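Local coordinates for Fe-regulated protein B (Neisseria meningitidis, PDB 4AIP) that transports iron across the meningococcal outer membrane as a TonB-dependent receptor, with a probable role in siderophore uptake, at residues B[107-111]-B[149-153]; B[553-559]-B[584-590]; B[606-612]-B[630-635]. All coordinates share one frame; numbering follows the deposited sequence.

Interaction 1. Residues B[107-111]-B[149-153]; sequences LTLRG and VQKGA
L109, which ends strand 107-109, and R110 just beyond it pack against strand 149-151, whose axis passes 9.9 Å away at 59°; at that spacing, and with no hydrogen bonds between the segments, the contact is made by the side chains of L109 and R110 against side chains and backbone of the other segment, not by sheet pairing. The CD2 methyl of L109 does most of the apolar touching: it sits 3.8 Å from V149 CG2 and also meets K151 CG, the leucine lying across the lysine at roughly a right angle. CG trans to the backbone N (chi1 -177°) carries CD2 toward these two partners. Both segments belong to the plug domain that fills the barrel of a TonB-dependent receptor, and they come from two different small sheets, 107-109 from a three-stranded one and 149-151 from a four-stranded one. R110 extends from CG to NE and lays one face of its guanidinium on the lysine: K151 CB lies over the centre of that group, 3.4 Å from R110 CZ. The two cationic ends stay apart, R110 NH2 and K151 NZ being separated by 5.6 Å, and each finds an acid of the barrel wall, E538 for R110 and E590 for K151.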
ATOM      1  N   LEU B 107     -27.507   0.795  12.072  1.00  8.91           N
ATOM      2  CA  LEU B 107     -28.588   0.192  11.349  1.00 10.45           C
ATOM      3  C   LEU B 107     -29.727  -0.140  12.354  1.00 10.66           C
ATOM      4  O   LEU B 107     -29.489  -0.448  13.556  1.00 11.63           O
ATOM      5  CB  LEU B 107     -28.071  -1.072  10.653  1.00 11.95           C
ATOM      6  CG  LEU B 107     -29.114  -1.895   9.865  1.00 15.63           C
ATOM      7  CD1 LEU B 107     -28.492  -2.625   8.698  1.00  7.69           C
ATOM      8  CD2 LEU B 107     -30.003  -2.899  10.736  1.00  9.64           C
ATOM      9  N   THR B 108     -30.960  -0.026  11.885  1.00  9.16           N
ATOM     10  CA  THR B 108     -32.125  -0.447  12.663  1.00  8.33           C
ATOM     11  C   THR B 108     -32.975  -1.280  11.758  1.00  7.32           C
ATOM     12  O   THR B 108     -33.052  -1.011  10.560  1.00  8.05           O
ATOM     13  CB  THR B 108     -32.961   0.703  13.206  1.00  8.02           C
ATOM     14  OG1 THR B 108     -33.414   1.467  12.094  1.00 10.45           O
ATOM     15  CG2 THR B 108     -32.123   1.550  14.088  1.00  5.86           C
ATOM     16  N   LEU B 109     -33.585  -2.305  12.362  1.00  6.63           N
ATOM     17  CA  LEU B 109     -34.592  -3.147  11.726  1.00  7.23           C
ATOM     18  C   LEU B 109     -35.827  -3.124  12.670  1.00  8.21           C
ATOM     19  O   LEU B 109     -35.730  -3.382  13.907  1.00  7.55           O
ATOM     20  CB  LEU B 109     -34.051  -4.557  11.522  1.00  6.54           C
ATOM     21  CG  LEU B 109     -34.995  -5.529  10.796  1.00  8.67           C
ATOM     22  CD1 LEU B 109     -35.398  -5.047   9.426  1.00 13.56           C
ATOM     23  CD2 LEU B 109     -34.340  -6.924  10.642  1.00  8.00           C
ATOM     24  N   ARG B 110     -36.978  -2.766  12.089  1.00  8.44           N
ATOM     25  CA  ARG B 110     -38.256  -2.489  12.816  1.00  7.39           C
ATOM     26  C   ARG B 110     -37.875  -1.665  13.995  1.00  7.63           C
ATOM     27  O   ARG B 110     -38.237  -2.005  15.126  1.00  8.92           O
ATOM     28  CB  ARG B 110     -38.912  -3.782  13.291  1.00  5.12           C
ATOM     29  CG  ARG B 110     -39.289  -4.762  12.225  1.00  5.57           C
ATOM     30  CD  ARG B 110     -39.969  -5.988  12.805  1.00  7.08           C
ATOM     31  NE  ARG B 110     -40.678  -6.765  11.762  1.00  6.25           N
ATOM     32  CZ  ARG B 110     -41.046  -8.039  11.902  1.00  8.06           C
ATOM     33  NH1 ARG B 110     -40.808  -8.701  13.061  1.00 11.43           N
ATOM     34  NH2 ARG B 110     -41.652  -8.647  10.898  1.00  8.09           N
ATOM     35  N   GLY B 111     -37.020  -0.677  13.794  1.00  7.76           N
ATOM     36  CA  GLY B 111     -36.700   0.247  14.900  1.00  8.65           C
ATOM     37  C   GLY B 111     -35.662  -0.238  15.919  1.00 10.09           C
ATOM     38  O   GLY B 111     -35.245   0.530  16.833  1.00  9.21           O
ATOM     39  N   VAL B 149     -32.982 -11.055   4.734  1.00 17.45           N
ATOM     40  CA  VAL B 149     -33.338 -10.427   6.033  1.00 18.60           C
ATOM     41  C   VAL B 149     -34.301 -11.357   6.776  1.00 20.52           C
ATOM     42  O   VAL B 149     -35.093 -12.087   6.174  1.00 21.77           O
ATOM     43  CB  VAL B 149     -33.899  -8.969   5.845  1.00 18.18           C
ATOM     44  CG1 VAL B 149     -35.234  -9.025   5.219  1.00 14.20           C
ATOM     45  CG2 VAL B 149     -33.954  -8.186   7.126  1.00 12.89           C
ATOM     46  N   GLN B 150     -34.158 -11.386   8.082  1.00 20.60           N
ATOM     47  CA  GLN B 150     -35.062 -12.138   8.929  1.00 21.25           C
ATOM     48  C   GLN B 150     -35.321 -11.239  10.118  1.00 19.65           C
ATOM     49  O   GLN B 150     -34.360 -10.706  10.741  1.00 17.20           O
ATOM     50  CB  GLN B 150     -34.516 -13.559   9.282  1.00 22.52           C
ATOM     51  CG  GLN B 150     -33.753 -13.752  10.614  1.00 29.89           C
ATOM     52  CD  GLN B 150     -34.613 -13.761  11.944  1.00 41.38           C
ATOM     53  OE1 GLN B 150     -35.856 -13.699  11.973  1.00 26.50           O
ATOM     54  NE2 GLN B 150     -33.893 -13.823  13.055  1.00 35.84           N
ATOM     55  N   LYS B 151     -36.606 -11.054  10.420  1.00 20.53           N
ATOM     56  CA  LYS B 151     -37.030  -9.956  11.300  1.00 18.81           C
ATOM     57  C   LYS B 151     -37.634 -10.517  12.543  1.00 20.85           C
ATOM     58  O   LYS B 151     -38.351 -11.520  12.483  1.00 21.02           O
ATOM     59  CB  LYS B 151     -38.040  -9.071  10.587  1.00 16.62           C
ATOM     60  CG  LYS B 151     -37.570  -8.582   9.236  1.00 11.42           C
ATOM     61  CD  LYS B 151     -38.583  -7.580   8.611  1.00  7.28           C
ATOM     62  CE  LYS B 151     -38.563  -7.762   7.104  1.00  9.76           C
ATOM     63  NZ  LYS B 151     -39.151  -6.654   6.331  1.00  9.04           N
ATOM     64  N   GLY B 152     -37.337  -9.889  13.683  1.00 20.76           N
ATOM     65  CA  GLY B 152     -37.871 -10.378  14.984  1.00 19.48           C
ATOM     66  C   GLY B 152     -37.199 -11.702  15.407  1.00 18.98           C
ATOM     67  O   GLY B 152     -36.114 -12.089  14.874  1.00 18.38           O
ATOM     68  N   ALA B 153     -37.837 -12.400  16.352  1.00 18.88           N
ATOM     69  CA  ALA B 153     -37.317 -13.639  16.923  1.00 16.56           C
ATOM     70  C   ALA B 153     -37.428 -14.740  15.876  1.00 15.87           C
ATOM     71  O   ALA B 153     -38.480 -14.899  15.230  1.00 16.84           O
ATOM     72  CB  ALA B 153     -38.063 -13.999  18.187  1.00 14.96           C
TER

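Interaction 2. Residues B[553-559]-B[584-590]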
ATOM      1  N   SER B 553     -47.316  -7.967   7.065  1.00  7.65           N
ATOM      2  CA  SER B 553     -46.879  -8.539   8.292  1.00  9.41           C
ATOM      3  C   SER B 553     -47.341  -7.587   9.408  1.00 10.23           C
ATOM      4  O   SER B 553     -47.230  -6.351   9.289  1.00 10.04           O
ATOM      5  CB  SER B 553     -45.341  -8.674   8.339  1.00  9.69           C
ATOM      6  OG  SER B 553     -44.873  -9.968   7.887  1.00 14.84           O
ATOM      7  N   TYR B 554     -47.924  -8.178  10.454  1.00 10.07           N
ATOM      8  CA  TYR B 554     -48.041  -7.518  11.753  1.00  9.39           C
ATOM      9  C   TYR B 554     -47.301  -8.356  12.786  1.00  9.15           C
ATOM     10  O   TYR B 554     -47.276  -9.599  12.700  1.00  9.75           O
ATOM     11  CB  TYR B 554     -49.501  -7.285  12.144  1.00  9.50           C
ATOM     12  CG  TYR B 554     -49.641  -6.052  13.040  1.00  9.64           C
ATOM     13  CD1 TYR B 554     -49.248  -6.109  14.380  1.00  6.80           C
ATOM     14  CD2 TYR B 554     -50.068  -4.814  12.534  1.00  6.60           C
ATOM     15  CE1 TYR B 554     -49.321  -5.017  15.200  1.00  7.06           C
ATOM     16  CE2 TYR B 554     -50.126  -3.705  13.354  1.00  5.86           C
ATOM     17  CZ  TYR B 554     -49.740  -3.801  14.677  1.00  8.85           C
ATOM     18  OH  TYR B 554     -49.787  -2.710  15.526  1.00 15.65           O
ATOM     19  N   PHE B 555     -46.657  -7.680  13.730  1.00  8.41           N
ATOM     20  CA  PHE B 555     -45.809  -8.364  14.721  1.00  8.12           C
ATOM     21  C   PHE B 555     -45.979  -7.708  16.034  1.00  8.32           C
ATOM     22  O   PHE B 555     -46.254  -6.494  16.103  1.00  8.12           O
ATOM     23  CB  PHE B 555     -44.283  -8.346  14.327  1.00  8.44           C
ATOM     24  CG  PHE B 555     -43.657  -6.935  14.315  1.00  7.17           C
ATOM     25  CD1 PHE B 555     -43.145  -6.396  15.477  1.00  9.86           C
ATOM     26  CD2 PHE B 555     -43.623  -6.169  13.167  1.00  4.14           C
ATOM     27  CE1 PHE B 555     -42.604  -5.139  15.502  1.00  4.88           C
ATOM     28  CE2 PHE B 555     -43.092  -4.896  13.198  1.00  4.44           C
ATOM     29  CZ  PHE B 555     -42.576  -4.392  14.368  1.00  4.34           C
ATOM     30  N   TRP B 556     -45.821  -8.536  17.081  1.00 10.35           N
ATOM     31  CA  TRP B 556     -45.730  -8.116  18.487  1.00  9.69           C
ATOM     32  C   TRP B 556     -44.518  -8.743  19.133  1.00  9.99           C
ATOM     33  O   TRP B 556     -44.309  -9.975  18.999  1.00 10.51           O
ATOM     34  CB  TRP B 556     -46.973  -8.557  19.275  1.00 10.55           C
ATOM     35  CG  TRP B 556     -48.304  -8.060  18.721  1.00 11.91           C
ATOM     36  CD1 TRP B 556     -49.034  -6.982  19.175  1.00  7.02           C
ATOM     37  CD2 TRP B 556     -49.055  -8.640  17.619  1.00  9.16           C
ATOM     38  NE1 TRP B 556     -50.179  -6.852  18.394  1.00  9.62           N
ATOM     39  CE2 TRP B 556     -50.234  -7.861  17.462  1.00  9.43           C
ATOM     40  CE3 TRP B 556     -48.864  -9.778  16.787  1.00 10.18           C
ATOM     41  CZ2 TRP B 556     -51.226  -8.152  16.502  1.00  9.88           C
ATOM     42  CZ3 TRP B 556     -49.845 -10.081  15.803  1.00 13.31           C
ATOM     43  CH2 TRP B 556     -51.029  -9.241  15.675  1.00 12.58           C
ATOM     44  N   GLN B 557     -43.729  -7.908  19.818  1.00  9.94           N
ATOM     45  CA  GLN B 557     -42.504  -8.359  20.473  1.00 10.80           C
ATOM     46  C   GLN B 557     -42.485  -7.937  21.957  1.00 11.99           C
ATOM     47  O   GLN B 557     -42.724  -6.755  22.285  1.00 12.58           O
ATOM     48  CB  GLN B 557     -41.285  -7.774  19.751  1.00  9.68           C
ATOM     49  CG  GLN B 557     -39.924  -8.095  20.413  1.00 11.80           C
ATOM     50  CD  GLN B 557     -39.301  -9.415  19.901  1.00 18.45           C
ATOM     51  OE1 GLN B 557     -39.883 -10.508  20.037  1.00 20.03           O
ATOM     52  NE2 GLN B 557     -38.150  -9.311  19.264  1.00 20.52           N
ATOM     53  N   THR B 558     -42.182  -8.883  22.843  1.00 13.22           N
ATOM     54  CA  THR B 558     -41.813  -8.532  24.218  1.00 14.24           C
ATOM     55  C   THR B 558     -40.463  -9.137  24.498  1.00 15.20           C
ATOM     56  O   THR B 558     -40.222 -10.292  24.151  1.00 17.29           O
ATOM     57  CB  THR B 558     -42.876  -9.077  25.279  1.00 16.07           C
ATOM     58  OG1 THR B 558     -44.143  -8.469  25.035  1.00 15.45           O
ATOM     59  CG2 THR B 558     -42.495  -8.759  26.732  1.00 13.30           C
ATOM     60  N   ILE B 559     -39.579  -8.384  25.155  1.00 14.78           N
ATOM     61  CA  ILE B 559     -38.284  -8.919  25.514  1.00 12.90           C
ATOM     62  C   ILE B 559     -38.006  -8.589  26.953  1.00 14.76           C
ATOM     63  O   ILE B 559     -37.952  -7.401  27.325  1.00 15.57           O
ATOM     64  CB  ILE B 559     -37.140  -8.355  24.669  1.00 12.84           C
ATOM     65  CG1 ILE B 559     -37.440  -8.451  23.172  1.00 11.33           C
ATOM     66  CG2 ILE B 559     -35.804  -9.110  24.987  1.00 10.34           C
ATOM     67  CD1 ILE B 559     -36.259  -8.019  22.316  1.00  8.82           C
ATOM     68  N   ILE B 584     -38.653  -4.802  27.012  1.00 18.20           N
ATOM     69  CA  ILE B 584     -38.770  -4.128  25.769  1.00 16.42           C
ATOM     70  C   ILE B 584     -40.072  -4.525  25.100  1.00 16.69           C
ATOM     71  O   ILE B 584     -40.492  -5.708  25.185  1.00 15.31           O
ATOM     72  CB  ILE B 584     -37.553  -4.366  24.832  1.00 17.21           C
ATOM     73  CG1 ILE B 584     -36.234  -3.895  25.491  1.00 18.70           C
ATOM     74  CG2 ILE B 584     -37.727  -3.608  23.462  1.00 14.91           C
ATOM     75  CD1 ILE B 584     -35.004  -4.623  25.013  1.00 16.83           C
ATOM     76  N   LYS B 585     -40.709  -3.514  24.475  1.00 13.20           N
ATOM     77  CA  LYS B 585     -41.820  -3.767  23.621  1.00 15.50           C
ATOM     78  C   LYS B 585     -41.583  -3.316  22.226  1.00 13.85           C
ATOM     79  O   LYS B 585     -40.967  -2.318  21.998  1.00 14.32           O
ATOM     80  CB  LYS B 585     -43.107  -3.146  24.157  1.00 18.00           C
ATOM     81  CG  LYS B 585     -44.096  -4.237  24.569  1.00 23.13           C
ATOM     82  CD  LYS B 585     -44.266  -4.358  26.072  1.00 25.99           C
ATOM     83  CE  LYS B 585     -44.685  -5.798  26.446  1.00 28.48           C
ATOM     84  NZ  LYS B 585     -46.015  -6.272  25.930  1.00 26.79           N
ATOM     85  N   ASN B 586     -42.035  -4.093  21.275  1.00 13.12           N
ATOM     86  CA  ASN B 586     -42.061  -3.602  19.964  1.00 15.13           C
ATOM     87  C   ASN B 586     -43.317  -4.093  19.284  1.00 16.38           C
ATOM     88  O   ASN B 586     -43.808  -5.174  19.625  1.00 18.45           O
ATOM     89  CB  ASN B 586     -40.803  -4.018  19.207  1.00 15.32           C
ATOM     90  CG  ASN B 586     -40.558  -3.161  17.980  1.00 17.67           C
ATOM     91  OD1 ASN B 586     -41.197  -2.104  17.791  1.00 21.94           O
ATOM     92  ND2 ASN B 586     -39.664  -3.621  17.114  1.00 20.65           N
ATOM     93  N   HIS B 587     -43.837  -3.324  18.330  1.00 15.63           N
ATOM     94  CA  HIS B 587     -44.953  -3.823  17.484  1.00 16.00           C
ATOM     95  C   HIS B 587     -45.109  -2.954  16.290  1.00 12.99           C
ATOM     96  O   HIS B 587     -44.717  -1.829  16.346  1.00 11.98           O
ATOM     97  CB  HIS B 587     -46.301  -3.867  18.226  1.00 15.78           C
ATOM     98  CG  HIS B 587     -46.862  -2.512  18.528  1.00 18.60           C
ATOM     99  ND1 HIS B 587     -46.688  -1.887  19.748  1.00 20.83           N
ATOM    100  CD2 HIS B 587     -47.614  -1.671  17.777  1.00 20.76           C
ATOM    101  CE1 HIS B 587     -47.308  -0.727  19.740  1.00 18.62           C
ATOM    102  NE2 HIS B 587     -47.869  -0.566  18.552  1.00 22.69           N
ATOM    103  N   GLY B 588     -45.710  -3.469  15.223  1.00 13.52           N
ATOM    104  CA  GLY B 588     -45.976  -2.654  14.041  1.00 12.70           C
ATOM    105  C   GLY B 588     -46.342  -3.493  12.845  1.00 12.76           C
ATOM    106  O   GLY B 588     -46.813  -4.603  12.981  1.00 14.48           O
ATOM    107  N   TYR B 589     -46.082  -2.967  11.670  1.00 11.87           N
ATOM    108  CA  TYR B 589     -46.536  -3.574  10.489  1.00 12.93           C
ATOM    109  C   TYR B 589     -45.592  -3.182   9.381  1.00 13.39           C
ATOM    110  O   TYR B 589     -44.778  -2.260   9.552  1.00 13.37           O
ATOM    111  CB  TYR B 589     -47.997  -3.126  10.196  1.00 15.05           C
ATOM    112  CG  TYR B 589     -48.165  -1.635  10.005  1.00 14.40           C
ATOM    113  CD1 TYR B 589     -48.164  -0.769  11.123  1.00 18.21           C
ATOM    114  CD2 TYR B 589     -48.270  -1.084   8.734  1.00 15.17           C
ATOM    115  CE1 TYR B 589     -48.326   0.613  10.991  1.00 19.30           C
ATOM    116  CE2 TYR B 589     -48.439   0.345   8.568  1.00 22.13           C
ATOM    117  CZ  TYR B 589     -48.460   1.174   9.696  1.00 20.79           C
ATOM    118  OH  TYR B 589     -48.614   2.542   9.574  1.00 18.12           O
ATOM    119  N   GLU B 590     -45.702  -3.945   8.285  1.00 13.79           N
ATOM    120  CA  GLU B 590     -45.117  -3.707   6.968  1.00 15.46           C
ATOM    121  C   GLU B 590     -46.111  -4.178   5.854  1.00 16.67           C
ATOM    122  O   GLU B 590     -46.700  -5.286   5.941  1.00 16.13           O
ATOM    123  CB  GLU B 590     -43.833  -4.497   6.796  1.00 14.82           C
ATOM    124  CG  GLU B 590     -43.083  -4.253   5.468  1.00 20.01           C
ATOM    125  CD  GLU B 590     -41.531  -4.550   5.574  1.00 30.27           C
ATOM    126  OE1 GLU B 590     -41.019  -4.743   6.735  1.00 30.89           O
ATOM    127  OE2 GLU B 590     -40.856  -4.600   4.498  1.00 22.64           O
TER
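At S553 the segment forms a two-way hydrogen-bonded pair with E590, S553 N donating to E590 O at 3.0 Å and S553 O accepting from E590 N. Y554 follows, opposite Y589 in a non-hydrogen-bonded pair. Its ring lies over the neighbouring backbone, with G588 O above the ring centre and 3.2 Å from Y554 CG, while the phenol end runs beside the imidazole, Y554 OH reaching H587 CD2 at 3.3 Å. F555 pairs with G588 and carries its ring to the other face of the sheet, which looks to the plug; there R110 makes a cation-pi contact with it. The first torsion (chi1 65°) sets CG between the backbone N and the carbonyl carbon, folding the ring over the glycine: G588 CA makes an off-centre CH-pi contact 4.2 Å from the F555 ring centroid. The backbone of G588 thus has an aromatic ring on either side, Y554 over its O and F555 against its N. The segments are antiparallel at 177°, as expected of consecutive strands in the transmembrane barrel of this family. W556, paired with H587, belongs to the outward face, and Y554 CD1 lies over the rim of one face of its ring. At Q557 the N-H reaches N586 O at 2.7 Å; both side chains turn to the plug, Q557 NE2 binding T163 O and N586 ND2 the carbonyl of R110. T558 OG1 then receives a weak bond from K585 NZ, the two side chains running alongside each other. Last, I559 and I584 exchange backbone bonds, their CB atoms 4.0 Å apart.

Interaction 3. Residues B[606-612]-B[630-635]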
ATOM      1  N   VAL B 606     -44.293   0.103   2.801  1.00  9.72           N
ATOM      2  CA  VAL B 606     -44.477   1.022   3.945  1.00  9.65           C
ATOM      3  C   VAL B 606     -44.265   0.197   5.222  1.00 10.65           C
ATOM      4  O   VAL B 606     -44.543  -1.019   5.265  1.00  8.94           O
ATOM      5  CB  VAL B 606     -45.945   1.688   3.930  1.00 11.54           C
ATOM      6  CG1 VAL B 606     -46.994   0.593   4.074  1.00 10.69           C
ATOM      7  CG2 VAL B 606     -46.189   2.774   5.038  1.00  6.50           C
ATOM      8  N   SER B 607     -43.762   0.856   6.256  1.00 10.60           N
ATOM      9  CA  SER B 607     -43.379   0.186   7.446  1.00 11.83           C
ATOM     10  C   SER B 607     -43.422   1.168   8.535  1.00 12.41           C
ATOM     11  O   SER B 607     -43.026   2.321   8.338  1.00 13.72           O
ATOM     12  CB  SER B 607     -41.955  -0.293   7.336  1.00 14.21           C
ATOM     13  OG  SER B 607     -41.469  -0.752   8.600  1.00 14.11           O
ATOM     14  N   HIS B 608     -43.970   0.744   9.665  1.00 12.25           N
ATOM     15  CA  HIS B 608     -43.876   1.531  10.873  1.00 14.23           C
ATOM     16  C   HIS B 608     -43.820   0.575  12.018  1.00 15.32           C
ATOM     17  O   HIS B 608     -44.558  -0.429  12.038  1.00 14.75           O
ATOM     18  CB  HIS B 608     -45.074   2.440  11.068  1.00 15.82           C
ATOM     19  CG  HIS B 608     -44.973   3.301  12.286  1.00 21.52           C
ATOM     20  ND1 HIS B 608     -44.419   4.564  12.255  1.00 25.45           N
ATOM     21  CD2 HIS B 608     -45.330   3.068  13.575  1.00 26.87           C
ATOM     22  CE1 HIS B 608     -44.452   5.081  13.472  1.00 33.43           C
ATOM     23  NE2 HIS B 608     -45.002   4.194  14.291  1.00 34.07           N
ATOM     24  N   SER B 609     -42.970   0.915  12.996  1.00 16.24           N
ATOM     25  CA  SER B 609     -42.873   0.165  14.225  1.00 15.40           C
ATOM     26  C   SER B 609     -42.607   1.054  15.416  1.00 13.82           C
ATOM     27  O   SER B 609     -42.342   2.214  15.246  1.00 13.08           O
ATOM     28  CB  SER B 609     -41.804  -0.874  14.033  1.00 16.71           C
ATOM     29  OG  SER B 609     -40.617  -0.206  13.682  1.00 23.38           O
ATOM     30  N   LYS B 610     -42.701   0.519  16.636  1.00 14.43           N
ATOM     31  CA  LYS B 610     -42.612   1.348  17.839  1.00 16.60           C
ATOM     32  C   LYS B 610     -41.747   0.715  18.972  1.00 16.43           C
ATOM     33  O   LYS B 610     -42.284   0.147  19.917  1.00 19.29           O
ATOM     34  CB  LYS B 610     -44.028   1.674  18.340  1.00 17.05           C
ATOM     35  CG  LYS B 610     -44.103   2.671  19.521  1.00 24.19           C
ATOM     36  CD  LYS B 610     -45.477   2.520  20.274  1.00 31.81           C
ATOM     37  CE  LYS B 610     -45.858   3.774  21.077  1.00 32.47           C
ATOM     38  NZ  LYS B 610     -47.320   3.900  21.166  1.00 34.67           N
ATOM     39  N   PRO B 611     -40.415   0.780  18.859  1.00 15.34           N
ATOM     40  CA  PRO B 611     -39.605   0.183  19.914  1.00 14.85           C
ATOM     41  C   PRO B 611     -39.657   1.011  21.166  1.00 14.94           C
ATOM     42  O   PRO B 611     -39.413   2.243  21.094  1.00 12.56           O
ATOM     43  CB  PRO B 611     -38.144   0.226  19.355  1.00 14.96           C
ATOM     44  CG  PRO B 611     -38.209   1.145  18.092  1.00 15.52           C
ATOM     45  CD  PRO B 611     -39.629   1.118  17.644  1.00 14.98           C
ATOM     46  N   ARG B 612     -39.923   0.316  22.281  1.00 14.36           N
ATOM     47  CA  ARG B 612     -40.011   0.908  23.612  1.00 17.14           C
ATOM     48  C   ARG B 612     -39.275   0.145  24.709  1.00 19.09           C
ATOM     49  O   ARG B 612     -39.425  -1.081  24.858  1.00 18.77           O
ATOM     50  CB  ARG B 612     -41.494   1.100  24.018  1.00 17.57           C
ATOM     51  CG  ARG B 612     -42.204   2.258  23.279  1.00 14.99           C
ATOM     52  CD  ARG B 612     -41.423   3.601  23.457  1.00 18.39           C
ATOM     53  NE  ARG B 612     -42.131   4.673  22.748  1.00 23.28           N
ATOM     54  CZ  ARG B 612     -41.931   4.999  21.481  1.00 26.57           C
ATOM     55  NH1 ARG B 612     -41.009   4.366  20.749  1.00 32.57           N
ATOM     56  NH2 ARG B 612     -42.664   5.944  20.936  1.00 26.12           N
ATOM     57  N   ALA B 630     -34.113   3.225  17.403  1.00 20.13           N
ATOM     58  CA  ALA B 630     -34.567   4.603  17.251  1.00 20.56           C
ATOM     59  C   ALA B 630     -36.017   4.542  16.907  1.00 21.20           C
ATOM     60  O   ALA B 630     -36.422   3.589  16.250  1.00 22.31           O
ATOM     61  CB  ALA B 630     -33.811   5.308  16.129  1.00 20.19           C
ATOM     62  N   GLN B 631     -36.802   5.528  17.363  1.00 21.64           N
ATOM     63  CA  GLN B 631     -38.171   5.681  16.879  1.00 20.93           C
ATOM     64  C   GLN B 631     -38.127   6.405  15.559  1.00 21.62           C
ATOM     65  O   GLN B 631     -38.039   7.637  15.505  1.00 22.51           O
ATOM     66  CB  GLN B 631     -39.116   6.403  17.854  1.00 21.54           C
ATOM     67  CG  GLN B 631     -40.536   6.580  17.249  1.00 15.80           C
ATOM     68  CD  GLN B 631     -41.265   5.275  17.054  1.00 15.95           C
ATOM     69  OE1 GLN B 631     -41.729   4.651  18.003  1.00 20.61           O
ATOM     70  NE2 GLN B 631     -41.350   4.841  15.827  1.00 14.01           N
ATOM     71  N   VAL B 632     -38.217   5.602  14.503  1.00 21.28           N
ATOM     72  CA  VAL B 632     -38.020   6.025  13.126  1.00 20.05           C
ATOM     73  C   VAL B 632     -39.373   6.421  12.605  1.00 18.99           C
ATOM     74  O   VAL B 632     -40.364   5.799  12.967  1.00 18.86           O
ATOM     75  CB  VAL B 632     -37.493   4.820  12.291  1.00 20.24           C
ATOM     76  CG1 VAL B 632     -37.491   5.114  10.723  1.00 19.31           C
ATOM     77  CG2 VAL B 632     -36.101   4.382  12.812  1.00 18.71           C
ATOM     78  N   GLY B 633     -39.428   7.393  11.711  1.00 17.73           N
ATOM     79  CA  GLY B 633     -40.718   7.772  11.176  1.00 16.88           C
ATOM     80  C   GLY B 633     -41.278   6.669  10.313  1.00 16.46           C
ATOM     81  O   GLY B 633     -40.540   5.825   9.778  1.00 17.19           O
ATOM     82  N   ARG B 634     -42.586   6.635  10.185  1.00 16.25           N
ATOM     83  CA  ARG B 634     -43.138   5.710   9.252  1.00 17.50           C
ATOM     84  C   ARG B 634     -42.502   5.904   7.869  1.00 17.81           C
ATOM     85  O   ARG B 634     -42.366   7.042   7.386  1.00 17.86           O
ATOM     86  CB  ARG B 634     -44.614   5.943   9.151  1.00 18.39           C
ATOM     87  CG  ARG B 634     -45.137   5.110   8.036  1.00 23.28           C
ATOM     88  CD  ARG B 634     -46.385   4.449   8.413  1.00 28.14           C
ATOM     89  NE  ARG B 634     -47.486   5.051   7.680  1.00 36.00           N
ATOM     90  CZ  ARG B 634     -48.124   6.143   8.069  1.00 39.20           C
ATOM     91  NH1 ARG B 634     -47.742   6.754   9.184  1.00 43.25           N
ATOM     92  NH2 ARG B 634     -49.129   6.628   7.346  1.00 37.69           N
ATOM     93  N   THR B 635     -42.139   4.809   7.210  1.00 17.80           N
ATOM     94  CA  THR B 635     -41.288   4.894   6.057  1.00 14.77           C
ATOM     95  C   THR B 635     -41.967   4.316   4.877  1.00 15.04           C
ATOM     96  O   THR B 635     -42.396   3.168   4.893  1.00 16.53           O
ATOM     97  CB  THR B 635     -39.969   4.155   6.340  1.00 15.94           C
ATOM     98  OG1 THR B 635     -39.222   4.905   7.308  1.00 17.60           O
ATOM     99  CG2 THR B 635     -39.114   3.981   5.102  1.00 13.07           C
TER
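Q631 OE1 is gripped by the guanidinium of R612: NH1 donates at 2.9 Å to Q631 OE1, and NH2 adds a weak second bond. The guanidinium is turned 74° from the amide, yet NH1 lies only slightly off the carbonyl plane. R612 NH1 also donates to P611 O at 2.7 Å, from above the plane of that carbonyl, and this bond together with the one to Q631 restrains the rotation of the group. The far side of the same amide is used as well. Q631 NE2 gives a straight bond to S609 O, 2.9 Å and 169°, with the acceptor close to the amide plane, and also donates to V632 O. A bend at chi2 (67°) turns the glutamine end toward the other segment, where the amide and the H608 ring are nearly parallel, with Q631 NE2 3.9 Å from H608 CE1. These features mark the point where barrel strand 600-615 loses its regular partner. Only S607 and T635 make a beta bridge, an antiparallel hydrogen-bonded pair in which T635 N donates to S607 O at 2.9 Å and the return bond, S607 N to T635 O, is weak; from R634 back to A630 the chain is loop, leading into strand 635-644. R634 covers this end, its CB 3.4 Å from H608 ND1 at the imidazole edge and its CG and CD against V606 CG2. At the other end P611 CG rests 3.5 Å from A630 O. Both ends of the Q631 amide are thus engaged, the oxygen by arginine and the nitrogen by two carbonyls, which fixes its orientation; the side chain bridges the segments where backbone pairing has stopped, and the nearby R612 charge would probably polarise its carbonyl.

How the interactions relate
Along the chain interaction 1 comes first, in the plug, and interactions 2 and 3 follow in the barrel; the three centres are all 10 to 11 Å apart. Interactions 2 and 3 are joined through neighbouring strands 575-597 and 600-615, with K585 N probably bonded to R612 O and Y589 N to H608 O. Interaction 1 meets both from the plug side: its polar bonds and salt bridges to the barrel wall reach the strands of interaction 2, and G111 O probably receives a hydrogen bond from A630 N of interaction 3. The plug segments 107-111 and 149-153 therefore rest on one patch of inner barrel wall, tying plug and barrel together there by charged and polar bonds.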